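Local coordinates for protein transcription factor SPN1 (Saccharomyces cerevisiae, PDB 3NFQ) that regulates RNA polymerase II transcription in the yeast nucleus as an IWS1-family factor, interacting with the polymerase and with SPT5 and SPT6, at residues A[20-25]-A[75-80]; A[94-99]-A[135-140]. All coordinates share one frame; numbering follows the deposited sequence.

Interaction 1: A[20-25]-A[75-80]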
ATOM      1  N   ARG A  20       1.008   3.987  14.543  1.00 27.49           N
ATOM      2  CA  ARG A  20       1.768   5.172  14.213  1.00 28.40           C
ATOM      3  C   ARG A  20       2.316   5.164  12.779  1.00 26.91           C
ATOM      4  O   ARG A  20       2.393   6.197  12.143  1.00 26.52           O
ATOM      5  CB  ARG A  20       2.966   5.320  15.142  1.00 29.05           C
ATOM      6  CG  ARG A  20       2.637   5.942  16.472  1.00 37.11           C
ATOM      7  CD  ARG A  20       3.922   6.350  17.197  1.00 47.49           C
ATOM      8  NE  ARG A  20       3.727   6.318  18.650  1.00 55.79           N
ATOM      9  CZ  ARG A  20       3.663   7.394  19.439  1.00 59.79           C
ATOM     10  NH1 ARG A  20       3.788   8.625  18.935  1.00 62.48           N
ATOM     11  NH2 ARG A  20       3.465   7.238  20.745  1.00 60.94           N
ATOM     12  N   LEU A  21       2.716   3.997  12.286  1.00 24.05           N
ATOM     13  CA  LEU A  21       3.123   3.900  10.890  1.00 22.02           C
ATOM     14  C   LEU A  21       1.903   4.106   9.993  1.00 20.93           C
ATOM     15  O   LEU A  21       1.948   4.807   9.000  1.00 20.49           O
ATOM     16  CB  LEU A  21       3.764   2.535  10.644  1.00 21.93           C
ATOM     17  CG  LEU A  21       4.223   2.287   9.216  1.00 21.47           C
ATOM     18  CD1 LEU A  21       5.345   3.252   8.843  1.00 21.92           C
ATOM     19  CD2 LEU A  21       4.658   0.830   9.077  1.00 21.02           C
ATOM     20  N   LYS A  22       0.796   3.536  10.400  1.00 20.38           N
ATOM     21  CA  LYS A  22      -0.436   3.681   9.664  1.00 21.33           C
ATOM     22  C   LYS A  22      -0.748   5.171   9.492  1.00 22.47           C
ATOM     23  O   LYS A  22      -0.910   5.664   8.379  1.00 22.64           O
ATOM     24  CB  LYS A  22      -1.499   2.918  10.411  1.00 21.25           C
ATOM     25  CG  LYS A  22      -2.820   2.948   9.786  1.00 25.10           C
ATOM     26  CD  LYS A  22      -3.720   1.933  10.504  1.00 28.41           C
ATOM     27  CE  LYS A  22      -5.136   2.012   9.968  1.00 29.20           C
ATOM     28  NZ  LYS A  22      -6.008   1.340  10.967  1.00 35.95           N
ATOM     29  N   ASP A  23      -0.729   5.911  10.593  1.00 21.56           N
ATOM     30  CA  ASP A  23      -0.903   7.374  10.545  1.00 22.41           C
ATOM     31  C   ASP A  23       0.139   8.082   9.731  1.00 21.01           C
ATOM     32  O   ASP A  23      -0.179   8.981   8.978  1.00 19.96           O
ATOM     33  CB  ASP A  23      -0.858   8.004  11.967  1.00 24.33           C
ATOM     34  CG  ASP A  23      -2.006   7.535  12.895  1.00 30.28           C
ATOM     35  OD1 ASP A  23      -3.086   7.125  12.410  1.00 35.66           O
ATOM     36  OD2 ASP A  23      -1.812   7.634  14.156  1.00 39.37           O
ATOM     37  N   GLU A  24       1.416   7.741   9.903  1.00 20.08           N
ATOM     38  CA  GLU A  24       2.417   8.385   9.097  1.00 20.06           C
ATOM     39  C   GLU A  24       2.207   8.151   7.605  1.00 18.74           C
ATOM     40  O   GLU A  24       2.524   9.027   6.797  1.00 16.31           O
ATOM     41  CB  GLU A  24       3.808   7.850   9.411  1.00 20.83           C
ATOM     42  CG  GLU A  24       4.311   8.166  10.841  1.00 30.19           C
ATOM     43  CD  GLU A  24       4.800   9.611  10.977  1.00 38.55           C
ATOM     44  OE1 GLU A  24       5.284  10.163   9.959  1.00 40.40           O
ATOM     45  OE2 GLU A  24       4.702  10.189  12.097  1.00 43.25           O
HETATM   46  N   MSE A  25       1.791   6.932   7.241  1.00 17.12           N
HETATM   47  CA  MSE A  25       1.569   6.648   5.812  1.00 17.17           C
HETATM   48  C   MSE A  25       0.444   7.488   5.291  1.00 14.86           C
HETATM   49  O   MSE A  25       0.499   8.003   4.157  1.00 13.22           O
HETATM   50  CB  MSE A  25       1.283   5.139   5.626  1.00 15.50           C
HETATM   51  CG  MSE A  25       2.511   4.346   5.840  1.00 16.90           C
HETATM   52 SE   MSE A  25       2.043   2.411   5.457  1.00 27.40          SE
HETATM   53  CE  MSE A  25       2.062   2.575   3.474  1.00 15.20           C
ATOM     54  N   ASN A  75      -4.045  -4.787  12.880  1.00 28.58           N
ATOM     55  CA  ASN A  75      -4.295  -3.335  12.959  1.00 26.23           C
ATOM     56  C   ASN A  75      -4.657  -2.618  11.651  1.00 26.09           C
ATOM     57  O   ASN A  75      -4.591  -1.393  11.590  1.00 25.11           O
ATOM     58  CB  ASN A  75      -3.104  -2.665  13.613  1.00 26.31           C
ATOM     59  CG  ASN A  75      -2.949  -3.114  15.048  1.00 29.16           C
ATOM     60  OD1 ASN A  75      -2.151  -4.009  15.355  1.00 30.74           O
ATOM     61  ND2 ASN A  75      -3.802  -2.592  15.905  1.00 23.81           N
ATOM     62  N   ASN A  76      -4.993  -3.389  10.613  1.00 24.33           N
ATOM     63  CA  ASN A  76      -5.444  -2.861   9.335  1.00 23.60           C
ATOM     64  C   ASN A  76      -4.431  -1.902   8.714  1.00 20.81           C
ATOM     65  O   ASN A  76      -4.804  -0.920   8.069  1.00 20.89           O
ATOM     66  CB  ASN A  76      -6.815  -2.161   9.513  1.00 23.45           C
ATOM     67  CG  ASN A  76      -7.615  -2.045   8.215  1.00 26.68           C
ATOM     68  OD1 ASN A  76      -8.576  -1.261   8.138  1.00 28.41           O
ATOM     69  ND2 ASN A  76      -7.259  -2.832   7.212  1.00 22.14           N
ATOM     70  N   LEU A  77      -3.140  -2.169   8.891  1.00 19.76           N
ATOM     71  CA  LEU A  77      -2.151  -1.413   8.172  1.00 19.89           C
ATOM     72  C   LEU A  77      -2.333  -1.524   6.642  1.00 18.56           C
ATOM     73  O   LEU A  77      -1.991  -0.616   5.888  1.00 18.97           O
ATOM     74  CB  LEU A  77      -0.762  -1.874   8.577  1.00 19.37           C
ATOM     75  CG  LEU A  77       0.431  -1.068   8.037  1.00 21.72           C
ATOM     76  CD1 LEU A  77       0.441   0.383   8.503  1.00 20.74           C
ATOM     77  CD2 LEU A  77       1.780  -1.748   8.412  1.00 22.61           C
ATOM     78  N   LEU A  78      -2.890  -2.625   6.173  1.00 17.06           N
ATOM     79  CA  LEU A  78      -3.133  -2.755   4.713  1.00 16.50           C
ATOM     80  C   LEU A  78      -4.038  -1.666   4.148  1.00 14.52           C
ATOM     81  O   LEU A  78      -4.031  -1.369   2.976  1.00 14.37           O
ATOM     82  CB  LEU A  78      -3.650  -4.150   4.411  1.00 15.06           C
ATOM     83  CG  LEU A  78      -2.697  -5.316   4.605  1.00 18.73           C
ATOM     84  CD1 LEU A  78      -3.347  -6.667   4.128  1.00 18.95           C
ATOM     85  CD2 LEU A  78      -1.425  -4.997   3.845  1.00 17.31           C
ATOM     86  N   GLN A  79      -4.805  -1.022   5.012  1.00 16.50           N
ATOM     87  CA  GLN A  79      -5.606   0.117   4.555  1.00 15.59           C
ATOM     88  C   GLN A  79      -4.728   1.228   4.035  1.00 15.67           C
ATOM     89  O   GLN A  79      -5.016   1.862   3.038  1.00 15.22           O
ATOM     90  CB  GLN A  79      -6.450   0.680   5.708  1.00 15.73           C
ATOM     91  CG  GLN A  79      -7.601   1.542   5.127  1.00 19.60           C
ATOM     92  CD  GLN A  79      -8.447   2.116   6.236  1.00 24.64           C
ATOM     93  OE1 GLN A  79      -9.679   1.980   6.233  1.00 28.10           O
ATOM     94  NE2 GLN A  79      -7.787   2.710   7.211  1.00 22.40           N
ATOM     95  N   SER A  80      -3.703   1.547   4.797  1.00 15.55           N
ATOM     96  CA  SER A  80      -2.742   2.561   4.366  1.00 16.46           C
ATOM     97  C   SER A  80      -1.939   2.133   3.133  1.00 15.21           C
ATOM     98  O   SER A  80      -1.633   2.969   2.316  1.00 13.65           O
ATOM     99  CB  SER A  80      -1.770   2.875   5.487  1.00 17.05           C
ATOM    100  OG  SER A  80      -2.435   3.505   6.585  1.00 19.78           O
TER
HETATM  101  O   HOH W   1      -8.897   0.684  10.468  1.00 42.85           O

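Interaction 2: A[94-99]-A[135-140]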
ATOM      1  N   PRO A  94       0.585   5.552  -8.471  1.00 16.61           N
ATOM      2  CA  PRO A  94       1.885   6.026  -7.915  1.00 15.28           C
ATOM      3  C   PRO A  94       3.022   5.569  -8.793  1.00 15.46           C
ATOM      4  O   PRO A  94       2.840   4.841  -9.764  1.00 15.06           O
ATOM      5  CB  PRO A  94       1.957   5.341  -6.553  1.00 15.64           C
ATOM      6  CG  PRO A  94       1.095   4.005  -6.753  1.00 14.17           C
ATOM      7  CD  PRO A  94      -0.046   4.508  -7.634  1.00 16.01           C
ATOM      8  N   SER A  95       4.254   5.934  -8.405  1.00 15.12           N
ATOM      9  CA  SER A  95       5.358   5.602  -9.231  1.00 16.17           C
ATOM     10  C   SER A  95       5.566   4.093  -9.269  1.00 16.07           C
ATOM     11  O   SER A  95       5.133   3.350  -8.355  1.00 15.51           O
ATOM     12  CB  SER A  95       6.604   6.261  -8.602  1.00 13.97           C
ATOM     13  OG  SER A  95       6.924   5.663  -7.362  1.00 17.95           O
ATOM     14  N   PHE A  96       6.304   3.647 -10.289  1.00 16.16           N
ATOM     15  CA  PHE A  96       6.671   2.277 -10.421  1.00 16.33           C
ATOM     16  C   PHE A  96       7.389   1.777  -9.166  1.00 16.65           C
ATOM     17  O   PHE A  96       7.158   0.656  -8.713  1.00 15.80           O
ATOM     18  CB  PHE A  96       7.626   2.082 -11.621  1.00 16.67           C
ATOM     19  CG  PHE A  96       8.000   0.640 -11.846  1.00 18.44           C
ATOM     20  CD1 PHE A  96       7.076  -0.241 -12.368  1.00 21.40           C
ATOM     21  CD2 PHE A  96       9.251   0.138 -11.477  1.00 16.80           C
ATOM     22  CE1 PHE A  96       7.398  -1.586 -12.608  1.00 23.70           C
ATOM     23  CE2 PHE A  96       9.555  -1.235 -11.668  1.00 18.14           C
ATOM     24  CZ  PHE A  96       8.620  -2.093 -12.256  1.00 22.83           C
ATOM     25  N   GLU A  97       8.305   2.595  -8.624  1.00 15.96           N
ATOM     26  CA  GLU A  97       9.038   2.180  -7.437  1.00 17.08           C
ATOM     27  C   GLU A  97       8.170   1.902  -6.215  1.00 17.48           C
ATOM     28  O   GLU A  97       8.411   0.940  -5.492  1.00 17.71           O
ATOM     29  CB  GLU A  97      10.059   3.274  -7.065  1.00 19.45           C
ATOM     30  CG  GLU A  97      11.195   3.336  -8.110  1.00 21.98           C
ATOM     31  CD  GLU A  97      10.807   3.956  -9.470  1.00 23.98           C
ATOM     32  OE1 GLU A  97       9.901   4.828  -9.538  1.00 21.41           O
ATOM     33  OE2 GLU A  97      11.466   3.584 -10.468  1.00 23.31           O
ATOM     34  N   ILE A  98       7.125   2.714  -6.025  1.00 15.90           N
ATOM     35  CA  ILE A  98       6.160   2.463  -4.949  1.00 15.09           C
ATOM     36  C   ILE A  98       5.327   1.185  -5.236  1.00 15.29           C
ATOM     37  O   ILE A  98       5.104   0.351  -4.348  1.00 14.22           O
ATOM     38  CB  ILE A  98       5.264   3.688  -4.718  1.00 15.17           C
ATOM     39  CG1 ILE A  98       5.987   4.720  -3.860  1.00 17.70           C
ATOM     40  CG2 ILE A  98       3.855   3.234  -4.000  1.00 15.74           C
ATOM     41  CD1 ILE A  98       5.427   6.080  -4.014  1.00 19.60           C
ATOM     42  N   GLN A  99       4.884   1.020  -6.482  1.00 14.67           N
ATOM     43  CA  GLN A  99       4.096  -0.168  -6.823  1.00 16.08           C
ATOM     44  C   GLN A  99       4.915  -1.423  -6.594  1.00 16.21           C
ATOM     45  O   GLN A  99       4.479  -2.334  -5.927  1.00 17.28           O
ATOM     46  CB  GLN A  99       3.656  -0.145  -8.274  1.00 14.98           C
ATOM     47  CG  GLN A  99       2.755   1.045  -8.703  1.00 14.57           C
ATOM     48  CD  GLN A  99       2.434   1.002 -10.185  1.00 16.61           C
ATOM     49  OE1 GLN A  99       2.174  -0.064 -10.731  1.00 15.92           O
ATOM     50  NE2 GLN A  99       2.426   2.155 -10.842  1.00 15.18           N
ATOM     51  N   GLU A 135       2.511  -2.066 -15.519  1.00 18.70           N
ATOM     52  CA  GLU A 135       3.484  -2.925 -16.165  1.00 20.15           C
ATOM     53  C   GLU A 135       3.118  -4.378 -16.005  1.00 19.13           C
ATOM     54  O   GLU A 135       2.683  -4.784 -14.950  1.00 17.99           O
ATOM     55  CB  GLU A 135       4.828  -2.667 -15.509  1.00 19.68           C
ATOM     56  CG  GLU A 135       5.370  -1.292 -15.860  1.00 23.75           C
ATOM     57  CD  GLU A 135       5.446  -1.067 -17.398  1.00 31.27           C
ATOM     58  OE1 GLU A 135       6.037  -1.934 -18.092  1.00 37.23           O
ATOM     59  OE2 GLU A 135       4.895  -0.059 -17.894  1.00 30.98           O
ATOM     60  N   ALA A 136       3.294  -5.171 -17.065  1.00 19.66           N
ATOM     61  CA  ALA A 136       2.820  -6.553 -17.039  1.00 18.82           C
ATOM     62  C   ALA A 136       3.311  -7.321 -15.879  1.00 18.72           C
ATOM     63  O   ALA A 136       2.566  -8.125 -15.310  1.00 20.58           O
ATOM     64  CB  ALA A 136       3.161  -7.294 -18.362  1.00 19.13           C
ATOM     65  N   GLN A 137       4.576  -7.131 -15.468  1.00 18.42           N
ATOM     66  CA  GLN A 137       5.047  -7.973 -14.395  1.00 19.87           C
ATOM     67  C   GLN A 137       4.245  -7.726 -13.094  1.00 19.53           C
ATOM     68  O   GLN A 137       4.009  -8.647 -12.336  1.00 19.42           O
ATOM     69  CB  GLN A 137       6.560  -7.803 -14.118  1.00 20.61           C
ATOM     70  CG  GLN A 137       6.782  -6.541 -13.348  1.00 29.70           C
ATOM     71  CD  GLN A 137       8.221  -6.032 -13.311  1.00 38.81           C
ATOM     72  OE1 GLN A 137       8.922  -6.178 -12.289  1.00 41.20           O
ATOM     73  NE2 GLN A 137       8.647  -5.366 -14.411  1.00 42.92           N
ATOM     74  N   LEU A 138       3.798  -6.486 -12.869  1.00 18.98           N
ATOM     75  CA  LEU A 138       3.049  -6.179 -11.668  1.00 17.23           C
ATOM     76  C   LEU A 138       1.587  -6.591 -11.807  1.00 15.85           C
ATOM     77  O   LEU A 138       1.017  -7.034 -10.836  1.00 18.00           O
ATOM     78  CB  LEU A 138       3.151  -4.675 -11.312  1.00 17.07           C
ATOM     79  CG  LEU A 138       4.599  -4.258 -10.971  1.00 17.64           C
ATOM     80  CD1 LEU A 138       4.595  -2.769 -10.656  1.00 19.04           C
ATOM     81  CD2 LEU A 138       5.023  -5.024  -9.743  1.00 23.20           C
ATOM     82  N   ALA A 139       1.014  -6.496 -13.007  1.00 16.50           N
ATOM     83  CA  ALA A 139      -0.376  -6.894 -13.238  1.00 16.76           C
ATOM     84  C   ALA A 139      -0.532  -8.400 -12.988  1.00 17.26           C
ATOM     85  O   ALA A 139      -1.487  -8.852 -12.340  1.00 15.04           O
ATOM     86  CB  ALA A 139      -0.832  -6.502 -14.676  1.00 16.08           C
ATOM     87  N   ARG A 140       0.471  -9.170 -13.433  1.00 17.54           N
ATOM     88  CA  ARG A 140       0.436 -10.626 -13.247  1.00 17.81           C
ATOM     89  C   ARG A 140       0.690 -11.016 -11.813  1.00 17.42           C
ATOM     90  O   ARG A 140       0.140 -11.965 -11.302  1.00 16.11           O
ATOM     91  CB  ARG A 140       1.463 -11.270 -14.189  1.00 18.16           C
ATOM     92  CG  ARG A 140       1.094 -11.122 -15.655  1.00 21.02           C
ATOM     93  CD  ARG A 140      -0.331 -11.695 -16.015  1.00 29.97           C
ATOM     94  NE  ARG A 140      -0.928 -10.634 -16.772  1.00 39.33           N
ATOM     95  CZ  ARG A 140      -1.929  -9.833 -16.383  1.00 41.27           C
ATOM     96  NH1 ARG A 140      -2.649 -10.015 -15.262  1.00 42.72           N
ATOM     97  NH2 ARG A 140      -2.244  -8.850 -17.186  1.00 42.51           N
TER
HETATM   98  O   HOH W   2       3.306  -0.293 -13.209  1.00 18.60           O

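Interaction 1: A[20-25]-A[75-80]
Lys22 reaches from helix 10-42 across the turn that leads into helix 77-85, and its ammonium ends at the backbone of that turn. With CG anti to the backbone N (chi1 -179°) and the chain extended beyond it, Lys22 NZ donates to Asn75 O at 3.1 Å, NZ lying 25° out of the carbonyl plane. A water lies 3.0 Å from Lys22 NZ, accepts from it and donates to Asn76 OD1, so the charge is gripped both directly and through solvent. Lys22 CE lies 3.5 Å from Asn76 O. At the base of the same side chain, Leu77 CD1 sits 3.6 Å from Lys22 CA, while the other methyl, Leu77 CD2, meets Leu21 CD2 at 3.9 Å. Ser80 OG lies 3.2 Å from Lys22 O and has a weak hydrogen bond with Asn26 ND2. The selenomethionine Met25 crosses Leu77 at about a right angle, with SE 4.0 Å from Leu77 CD1, and its CB lies 3.8 Å from Ser80 CB. Asn75, the first residue past helix 69-74 to leave helical geometry, has its carbonyl facing the lysine. Further out, Leu21 and Met25 pack on helix 51-63, Leu77 on Ile72 of helix 69-74, and Met25 O accepts from Trp84 NE1, joining the long N-terminal helix to the helical bundle.

Interaction 2: A[94-99]-A[135-140]
Phe96 and Leu138 meet where the N-terminal ends of helices 96-107 and 136-149 come together, a small, mainly apolar contact of an aromatic ring with the first turn of another helix, within the TFIIS N-terminal family region. Phe96 holds CG anti to the backbone N (chi1 -177°), and its CE1 corner meets Leu138 CD1 at 3.6 Å and Glu135 CG at 3.8 Å, both approaching obliquely. Gln137 NE2 comes to the ring edge, 3.9 Å from Phe96 CZ, with the amide plane turned 74° from the ring. Leu138 CD1 touches both the ring and Gln99, resting also 3.6 Å from Gln99 OE1. Gln99 is itself fixed: its NE2 donates to Pro94 O at 2.9 Å, nearly straight at 167°, and Tyr128 of helix 121-130 lies against its side chain. Ser95 caps the helix through OG, which accepts from Ile98 N. An alanine in place of Phe96 would probably open a gap beside Leu138 CD1 and leave the side chains of Glu135 and Gln137 without the ring they pack on. One water, at the ring edge, receives Glu135 N at 3.0 Å and donates to Gln99 OE1. No direct hydrogen bond joins the two segments, so the chemistry implies that the helix starts are held by apolar contact and this one polar bridge, with the amide orientation set by its two bonds.

From the N terminus, helix 10-42 supplies the first side of interaction 1; the chain then runs through helices 51-63 and 69-74 before residues 75-80 return to it, closing a loop of 49 residues. Only after that does interaction 2 open, at the start of helix 96-107, and it closes 35 residues later on helix 136-149, after helices 113-119 and 121-130. The two loops are therefore in series, neither nesting nor crossing. Their centres lie 21 Å apart, on opposite sides of the chain's centre: interaction 1 ties the long first helix to the bundle, interaction 2 joins two helices of its C-terminal half.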